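Local atomic coordinates of glutamine synthetase (PDB entry 4BAX), a protein that belongs to the glutamine synthetase family, whose chains join a small beta-grasp domain to a larger catalytic domain and here assemble as ten copies. Residues L34-G44 / D56-S64; G166-A174 / E182-P190. All blocks are in the same frame, centred on the assembly; numbering follows the deposited sequence.

Interaction 1: L34-G44 / D56-S64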
loop_
_atom_site.group_PDB
_atom_site.type_symbol
_atom_site.label_atom_id
_atom_site.label_comp_id
_atom_site.label_asym_id
_atom_site.label_seq_id
_atom_site.Cartn_x
_atom_site.Cartn_y
_atom_site.Cartn_z
ATOM N N LEU A 34 16.783 2.784 -50.376
ATOM C CA LEU A 34 17.387 1.467 -50.149
ATOM C C LEU A 34 18.825 1.377 -50.687
ATOM O O LEU A 34 19.748 1.037 -49.936
ATOM C CB LEU A 34 16.513 0.368 -50.763
ATOM C CG LEU A 34 16.541 -1.008 -50.107
ATOM C CD1 LEU A 34 16.285 -0.785 -48.643
ATOM C CD2 LEU A 34 15.447 -1.873 -50.693
ATOM N N ASP A 35 19.004 1.718 -51.968
ATOM C CA ASP A 35 20.290 1.581 -52.662
ATOM C C ASP A 35 21.340 2.528 -52.108
ATOM O O ASP A 35 22.536 2.230 -52.159
ATOM C CB ASP A 35 20.115 1.814 -54.174
ATOM C CG ASP A 35 19.199 0.798 -54.830
ATOM O OD1 ASP A 35 18.838 -0.203 -54.173
ATOM O OD2 ASP A 35 18.837 1.006 -56.014
ATOM N N ALA A 36 20.895 3.676 -51.600
ATOM C CA ALA A 36 21.814 4.641 -51.010
ATOM C C ALA A 36 22.075 4.316 -49.542
ATOM O O ALA A 36 22.983 4.887 -48.915
ATOM C CB ALA A 36 21.266 6.058 -51.152
ATOM N N LEU A 37 21.336 3.345 -49.005
ATOM C CA LEU A 37 21.523 3.020 -47.603
ATOM C C LEU A 37 22.706 2.117 -47.395
ATOM O O LEU A 37 22.811 1.062 -48.022
ATOM C CB LEU A 37 20.272 2.370 -47.026
ATOM C CG LEU A 37 19.079 3.304 -46.889
ATOM C CD1 LEU A 37 17.847 2.484 -46.604
ATOM C CD2 LEU A 37 19.348 4.316 -45.763
ATOM N N PRO A 38 23.590 2.523 -46.486
ATOM C CA PRO A 38 24.814 1.761 -46.243
ATOM C C PRO A 38 24.498 0.382 -45.645
ATOM O O PRO A 38 23.558 0.248 -44.848
ATOM C CB PRO A 38 25.586 2.630 -45.230
ATOM C CG PRO A 38 24.595 3.625 -44.696
ATOM C CD PRO A 38 23.560 3.811 -45.770
ATOM N N VAL A 39 25.287 -0.622 -46.028
ATOM C CA VAL A 39 25.258 -1.910 -45.346
ATOM C C VAL A 39 25.972 -1.710 -44.040
ATOM O O VAL A 39 26.760 -0.770 -43.906
ATOM C CB VAL A 39 25.888 -3.067 -46.165
ATOM C CG1 VAL A 39 25.475 -2.987 -47.632
ATOM C CG2 VAL A 39 27.410 -3.073 -46.009
ATOM N N TRP A 40 25.651 -2.551 -43.066
ATOM C CA TRP A 40 26.186 -2.376 -41.730
ATOM C C TRP A 40 26.568 -3.726 -41.126
ATOM O O TRP A 40 26.436 -4.767 -41.754
ATOM C CB TRP A 40 25.150 -1.668 -40.858
ATOM C CG TRP A 40 25.716 -0.897 -39.717
ATOM C CD1 TRP A 40 27.039 -0.685 -39.434
ATOM C CD2 TRP A 40 24.974 -0.205 -38.708
ATOM N NE1 TRP A 40 27.163 0.087 -38.301
ATOM C CE2 TRP A 40 25.909 0.396 -37.837
ATOM C CE3 TRP A 40 23.612 -0.039 -38.453
ATOM C CZ2 TRP A 40 25.520 1.151 -36.728
ATOM C CZ3 TRP A 40 23.234 0.702 -37.346
ATOM C CH2 TRP A 40 24.182 1.289 -36.500
ATOM N N GLY A 41 27.014 -3.713 -39.886
ATOM C CA GLY A 41 27.436 -4.944 -39.267
ATOM C C GLY A 41 27.103 -4.936 -37.795
ATOM O O GLY A 41 26.693 -3.908 -37.244
ATOM N N PHE A 42 27.265 -6.086 -37.159
ATOM C CA PHE A 42 27.090 -6.186 -35.729
ATOM C C PHE A 42 27.859 -7.387 -35.214
ATOM O O PHE A 42 28.407 -8.179 -35.991
ATOM C CB PHE A 42 25.615 -6.271 -35.346
ATOM C CG PHE A 42 24.943 -7.501 -35.828
ATOM C CD1 PHE A 42 24.373 -7.544 -37.095
ATOM C CD2 PHE A 42 24.880 -8.626 -35.024
ATOM C CE1 PHE A 42 23.748 -8.695 -37.553
ATOM C CE2 PHE A 42 24.257 -9.781 -35.475
ATOM C CZ PHE A 42 23.690 -9.812 -36.744
ATOM N N ASP A 43 27.902 -7.497 -33.893
ATOM C CA ASP A 43 28.540 -8.625 -33.235
ATOM C C ASP A 43 27.597 -9.807 -32.990
ATOM O O ASP A 43 26.684 -9.739 -32.160
ATOM C CB ASP A 43 29.202 -8.149 -31.952
ATOM C CG ASP A 43 30.234 -7.056 -32.220
ATOM O OD1 ASP A 43 30.720 -6.952 -33.375
ATOM O OD2 ASP A 43 30.541 -6.270 -31.297
ATOM N N GLY A 44 27.869 -10.908 -33.692
ATOM C CA GLY A 44 27.007 -12.079 -33.674
ATOM C C GLY A 44 26.878 -12.890 -32.400
ATOM O O GLY A 44 25.843 -13.522 -32.184
ATOM N N ASP A 56 31.089 -12.420 -37.235
ATOM C CA ASP A 56 30.889 -11.000 -37.310
ATOM C C ASP A 56 29.924 -10.976 -38.447
ATOM O O ASP A 56 30.086 -11.725 -39.413
ATOM C CB ASP A 56 32.180 -10.315 -37.740
ATOM C CG ASP A 56 33.257 -10.418 -36.694
ATOM O OD1 ASP A 56 32.900 -10.541 -35.502
ATOM O OD2 ASP A 56 34.454 -10.368 -37.058
ATOM N N CYS A 57 28.912 -10.130 -38.351
ATOM C CA CYS A 57 27.820 -10.239 -39.294
ATOM C C CYS A 57 27.624 -8.943 -40.059
ATOM O O CYS A 57 28.083 -7.876 -39.635
ATOM C CB CYS A 57 26.543 -10.634 -38.559
ATOM S SG CYS A 57 26.655 -12.223 -37.699
ATOM N N VAL A 58 26.992 -9.069 -41.220
ATOM C CA VAL A 58 26.772 -7.942 -42.099
ATOM C C VAL A 58 25.245 -7.733 -42.232
ATOM O O VAL A 58 24.475 -8.693 -42.424
ATOM C CB VAL A 58 27.404 -8.197 -43.482
ATOM C CG1 VAL A 58 26.918 -7.175 -44.487
ATOM C CG2 VAL A 58 28.942 -8.177 -43.375
ATOM N N LEU A 59 24.831 -6.468 -42.139
ATOM C CA LEU A 59 23.452 -6.067 -42.320
ATOM C C LEU A 59 23.256 -5.500 -43.711
ATOM O O LEU A 59 23.969 -4.548 -44.104
ATOM C CB LEU A 59 23.084 -5.022 -41.271
ATOM C CG LEU A 59 23.010 -5.632 -39.860
ATOM C CD1 LEU A 59 22.783 -4.581 -38.754
ATOM C CD2 LEU A 59 21.954 -6.742 -39.805
ATOM N N LYS A 60 22.363 -6.117 -44.476
ATOM C CA LYS A 60 22.080 -5.632 -45.801
ATOM C C LYS A 60 20.602 -5.249 -45.906
ATOM O O LYS A 60 19.743 -6.114 -45.791
ATOM C CB LYS A 60 22.411 -6.713 -46.829
ATOM C CG LYS A 60 22.242 -6.280 -48.249
ATOM C CD LYS A 60 22.399 -7.512 -49.129
ATOM C CE LYS A 60 22.204 -7.183 -50.596
ATOM N NZ LYS A 60 23.212 -6.138 -50.955
ATOM N N PRO A 61 20.310 -3.953 -46.130
ATOM C CA PRO A 61 18.937 -3.429 -46.240
ATOM C C PRO A 61 18.163 -4.144 -47.350
ATOM O O PRO A 61 18.719 -4.362 -48.432
ATOM C CB PRO A 61 19.146 -1.954 -46.621
ATOM C CG PRO A 61 20.525 -1.614 -46.132
ATOM C CD PRO A 61 21.322 -2.876 -46.049
ATOM N N VAL A 62 16.930 -4.566 -47.077
ATOM C CA VAL A 62 16.111 -5.194 -48.113
ATOM C C VAL A 62 14.780 -4.468 -48.242
ATOM O O VAL A 62 14.074 -4.598 -49.248
ATOM C CB VAL A 62 15.897 -6.713 -47.850
ATOM C CG1 VAL A 62 17.238 -7.422 -47.782
ATOM C CG2 VAL A 62 15.105 -6.938 -46.566
ATOM N N PHE A 63 14.420 -3.745 -47.186
ATOM C CA PHE A 63 13.157 -3.024 -47.146
ATOM C C PHE A 63 13.307 -1.829 -46.222
ATOM O O PHE A 63 13.989 -1.932 -45.205
ATOM C CB PHE A 63 12.032 -3.941 -46.671
ATOM C CG PHE A 63 10.709 -3.236 -46.487
ATOM C CD1 PHE A 63 9.830 -3.126 -47.559
ATOM C CD2 PHE A 63 10.330 -2.703 -45.254
ATOM C CE1 PHE A 63 8.598 -2.483 -47.418
ATOM C CE2 PHE A 63 9.101 -2.063 -45.100
ATOM C CZ PHE A 63 8.232 -1.955 -46.186
ATOM N N SER A 64 12.632 -0.723 -46.548
ATOM C CA SER A 64 12.661 0.489 -45.708
ATOM C C SER A 64 11.325 1.225 -45.756
ATOM O O SER A 64 10.594 1.149 -46.746
ATOM C CB SER A 64 13.809 1.431 -46.090
ATOM O OG SER A 64 13.523 2.108 -47.308
#

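Interaction 2: G166-A174 / E182-P190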
loop_
_atom_site.group_PDB
_atom_site.type_symbol
_atom_site.label_atom_id
_atom_site.label_comp_id
_atom_site.label_asym_id
_atom_site.label_seq_id
_atom_site.Cartn_x
_atom_site.Cartn_y
_atom_site.Cartn_z
ATOM N N GLY A 166 3.146 2.794 -43.892
ATOM C CA GLY A 166 2.763 2.362 -45.223
ATOM C C GLY A 166 2.507 0.883 -45.445
ATOM O O GLY A 166 2.350 0.424 -46.583
ATOM N N LEU A 167 2.398 0.129 -44.363
ATOM C CA LEU A 167 2.191 -1.309 -44.478
ATOM C C LEU A 167 0.786 -1.690 -44.939
ATOM O O LEU A 167 -0.180 -0.953 -44.695
ATOM C CB LEU A 167 2.510 -1.987 -43.166
ATOM C CG LEU A 167 3.840 -1.592 -42.546
ATOM C CD1 LEU A 167 4.036 -2.444 -41.260
ATOM C CD2 LEU A 167 4.951 -1.800 -43.572
ATOM N N GLY A 168 0.672 -2.812 -45.646
ATOM C CA GLY A 168 -0.616 -3.213 -46.183
ATOM C C GLY A 168 -1.438 -3.948 -45.142
ATOM O O GLY A 168 -1.507 -5.184 -45.110
ATOM N N ILE A 169 -2.065 -3.169 -44.270
ATOM C CA ILE A 169 -2.909 -3.735 -43.246
ATOM C C ILE A 169 -4.330 -3.659 -43.763
ATOM O O ILE A 169 -4.774 -2.586 -44.175
ATOM C CB ILE A 169 -2.813 -2.923 -41.948
ATOM C CG1 ILE A 169 -1.346 -2.737 -41.546
ATOM C CG2 ILE A 169 -3.617 -3.595 -40.847
ATOM C CD1 ILE A 169 -0.655 -4.037 -41.214
ATOM N N SER A 170 -5.055 -4.776 -43.729
ATOM C CA SER A 170 -6.424 -4.761 -44.249
ATOM C C SER A 170 -7.448 -4.627 -43.153
ATOM O O SER A 170 -8.571 -4.146 -43.407
ATOM C CB SER A 170 -6.723 -6.004 -45.094
ATOM O OG SER A 170 -6.212 -7.173 -44.480
ATOM N N GLY A 171 -7.067 -5.056 -41.948
ATOM C CA GLY A 171 -7.957 -4.990 -40.802
ATOM C C GLY A 171 -7.305 -5.391 -39.496
ATOM O O GLY A 171 -6.178 -5.913 -39.470
ATOM N N ILE A 172 -8.007 -5.098 -38.408
ATOM C CA ILE A 172 -7.651 -5.583 -37.088
ATOM C C ILE A 172 -8.945 -5.974 -36.382
ATOM O O ILE A 172 -10.022 -5.443 -36.702
ATOM C CB ILE A 172 -6.892 -4.511 -36.233
ATOM C CG1 ILE A 172 -7.745 -3.250 -36.070
ATOM C CG2 ILE A 172 -5.563 -4.120 -36.867
ATOM C CD1 ILE A 172 -7.559 -2.571 -34.738
ATOM N N ASN A 173 -8.849 -6.913 -35.447
ATOM C CA ASN A 173 -9.972 -7.250 -34.585
ATOM C C ASN A 173 -9.540 -7.844 -33.237
ATOM O O ASN A 173 -8.419 -8.362 -33.097
ATOM C CB ASN A 173 -10.953 -8.179 -35.301
ATOM C CG ASN A 173 -10.365 -9.547 -35.585
ATOM O OD1 ASN A 173 -9.670 -9.759 -36.598
ATOM N ND2 ASN A 173 -10.609 -10.480 -34.676
ATOM N N ALA A 174 -10.445 -7.778 -32.257
ATOM C CA ALA A 174 -10.229 -8.417 -30.963
ATOM C C ALA A 174 -10.562 -9.908 -31.079
ATOM O O ALA A 174 -11.596 -10.274 -31.668
ATOM C CB ALA A 174 -11.103 -7.750 -29.894
ATOM N N GLU A 182 -5.834 -9.527 -33.345
ATOM C CA GLU A 182 -5.384 -9.883 -34.681
ATOM C C GLU A 182 -5.272 -8.668 -35.585
ATOM O O GLU A 182 -6.053 -7.726 -35.465
ATOM C CB GLU A 182 -6.344 -10.889 -35.302
ATOM C CG GLU A 182 -5.883 -11.484 -36.610
ATOM C CD GLU A 182 -6.993 -12.285 -37.288
ATOM O OE1 GLU A 182 -7.320 -13.393 -36.778
ATOM O OE2 GLU A 182 -7.546 -11.810 -38.312
ATOM N N PHE A 183 -4.271 -8.686 -36.462
ATOM C CA PHE A 183 -4.197 -7.761 -37.592
ATOM C C PHE A 183 -3.894 -8.545 -38.869
ATOM O O PHE A 183 -3.212 -9.567 -38.827
ATOM C CB PHE A 183 -3.204 -6.605 -37.342
ATOM C CG PHE A 183 -1.753 -7.035 -37.283
ATOM C CD1 PHE A 183 -0.997 -7.179 -38.439
ATOM C CD2 PHE A 183 -1.148 -7.318 -36.069
ATOM C CE1 PHE A 183 0.344 -7.588 -38.381
ATOM C CE2 PHE A 183 0.183 -7.724 -36.015
ATOM C CZ PHE A 183 0.925 -7.852 -37.177
ATOM N N GLN A 184 -4.417 -8.083 -39.998
ATOM C CA GLN A 184 -4.284 -8.822 -41.251
ATOM C C GLN A 184 -3.378 -8.067 -42.214
ATOM O O GLN A 184 -3.631 -6.891 -42.509
ATOM C CB GLN A 184 -5.663 -9.059 -41.875
ATOM C CG GLN A 184 -6.617 -9.854 -40.977
ATOM C CD GLN A 184 -7.760 -8.992 -40.466
ATOM O OE1 GLN A 184 -8.213 -8.087 -41.167
ATOM N NE2 GLN A 184 -8.235 -9.263 -39.244
ATOM N N VAL A 185 -2.347 -8.746 -42.717
ATOM C CA VAL A 185 -1.435 -8.152 -43.675
ATOM C C VAL A 185 -1.635 -8.788 -45.043
ATOM O O VAL A 185 -1.586 -10.016 -45.189
ATOM C CB VAL A 185 0.026 -8.329 -43.261
ATOM C CG1 VAL A 185 0.925 -7.500 -44.182
ATOM C CG2 VAL A 185 0.218 -7.909 -41.836
ATOM N N GLY A 186 -1.813 -7.943 -46.052
ATOM C CA GLY A 186 -1.993 -8.417 -47.407
ATOM C C GLY A 186 -3.192 -7.754 -48.069
ATOM O O GLY A 186 -3.841 -6.891 -47.482
ATOM N N PRO A 187 -3.521 -8.176 -49.289
ATOM C CA PRO A 187 -2.794 -9.211 -50.033
ATOM C C PRO A 187 -1.514 -8.666 -50.681
ATOM O O PRO A 187 -1.522 -7.544 -51.206
ATOM C CB PRO A 187 -3.811 -9.656 -51.094
ATOM C CG PRO A 187 -4.832 -8.499 -51.202
ATOM C CD PRO A 187 -4.540 -7.496 -50.113
ATOM N N LEU A 188 -0.432 -9.447 -50.618
ATOM C CA LEU A 188 0.882 -9.000 -51.081
ATOM C C LEU A 188 1.694 -10.160 -51.631
ATOM O O LEU A 188 1.371 -11.320 -51.392
ATOM C CB LEU A 188 1.658 -8.316 -49.945
ATOM C CG LEU A 188 1.146 -6.931 -49.538
ATOM C CD1 LEU A 188 1.642 -6.516 -48.138
ATOM C CD2 LEU A 188 1.573 -5.924 -50.620
ATOM N N ALA A 189 2.754 -9.824 -52.362
ATOM C CA ALA A 189 3.719 -10.789 -52.886
ATOM C C ALA A 189 4.554 -11.350 -51.715
ATOM O O ALA A 189 4.713 -10.672 -50.692
ATOM C CB ALA A 189 4.614 -10.101 -53.908
ATOM N N PRO A 190 5.118 -12.565 -51.874
ATOM C CA PRO A 190 5.711 -13.293 -50.733
ATOM C C PRO A 190 6.806 -12.519 -49.992
ATOM O O PRO A 190 6.773 -12.425 -48.761
ATOM C CB PRO A 190 6.313 -14.547 -51.387
ATOM C CG PRO A 190 5.522 -14.755 -52.638
ATOM C CD PRO A 190 5.079 -13.383 -53.105
HETATM O O HOH W 1 -8.866 -8.101 -43.619
#

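Interaction 1: L34-G44 / D56-S64
Phe42 and Cys57 meet ring to methylene at the apolar centre: Cys57 CB lies over one face of the ring, 3.8 Å from the centroid of Phe42, a CH-pi contact in which the small residue fits close under a flat aromatic. Cys57 SG approaches the same ring obliquely. With chi1 at 65°, CG of Phe42 stands between its backbone N and carbonyl carbon, which brings the ring across to the partner strand. Leu59 fills the edge, its CD2 3.5 Å from Phe42 CE1, the two side chains crossing at about a right angle. Trp40 joins this face through its CB, 4.0 Å from Leu59 CB, while its indole leads away.

Trp40 with Leu59 and Phe42 with Cys57 are the hydrogen-bonded antiparallel pairs. Trp40 N donates to Leu59 O at 2.8 Å, and Phe42 and Cys57 bond each other in both directions. Between them Gly41 faces Val58, and having no side chain suits a place so near Cys57 O. Beyond the paired region Pro61, which lacks an N-H to offer, gives its ring to Leu34 and Leu37: Leu34 CD1 is 3.7 Å from Pro61 CB, and Leu37 CB 4.1 Å from Pro61 CG.

At the polar end, Asp43 and Asp56 both form salt bridges with Arg294 of a neighbouring subunit, which probably offsets the repulsion between the two carboxylates; Ser292 of that subunit also bonds Asp56.

Within this chain, strand 40-43 is an edge strand of the domain's sheet, and strand 56-66 continues it to strand 75-82. Trp10 stacks on Phe42, Lys23 and Lys25 from strand 20-28 make cation-pi contacts with Trp40, and Phe63 touches helix 190-210.

Interaction 2: G166-A174 / E182-P190
Gln184 lies along the backbone of Gly171, and a long, flexible amide suits this path. Its CB is 3.3 Å from Ser170 OG. From there the chain bends at chi2 (111°), which folds the amide back over the neighbouring strand: CD stands 3.6 Å from Gly171 O, and OE1 comes beside Gly171 CA, a position that glycine can offer because it carries no side chain. A water donates to OE1 and also bonds Ser170 OG, so it links the two strands. At the other tip, Gln184 NE2 gives a hydrogen bond of 2.8 Å to Glu182 OE2, on the anti side of the carboxylate, and lies 3.1 Å from Asn173 OD1, the two amides nearly coplanar.

The opposite face of the pair is apolar. Ile172 CG2 meets Phe183 CB at 3.5 Å, and Ile169 CD1 packs 4.0 Å from Val185 CG2; branched and aromatic side chains fit here because helix 152-164 covers Ile169 and Ile172.

Backbone bonds join Asn173 with Glu182 in both directions, and Gly186 N reaches Gly168 O at 2.9 Å. Ile172 also pairs with a strand of a third subunit. Two antiparallel neighbours in sequence form a beta hairpin of the catalytic domain, whose sheet continues across a subunit boundary.

How the interactions relate
Interaction 1 comes first along the chain, in the beta-grasp domain, and interaction 2 follows in the catalytic domain, their centres about 26 Å apart. They belong to different sheets, yet they touch: Phe63 CZ lies 4.2 Å from Leu167 CD2. Helix 190-210 lies against both, touching Phe63 of interaction 1 and Leu167 and Leu188 of interaction 2, so one helix meets side chains from both contacts within a chain. Each contact also meets another subunit. Lys23, which neighbours interaction 1 within its own chain, packs on Asn173 of interaction 2 when supplied by the third subunit, so beta-grasp and catalytic domains meet between chains too.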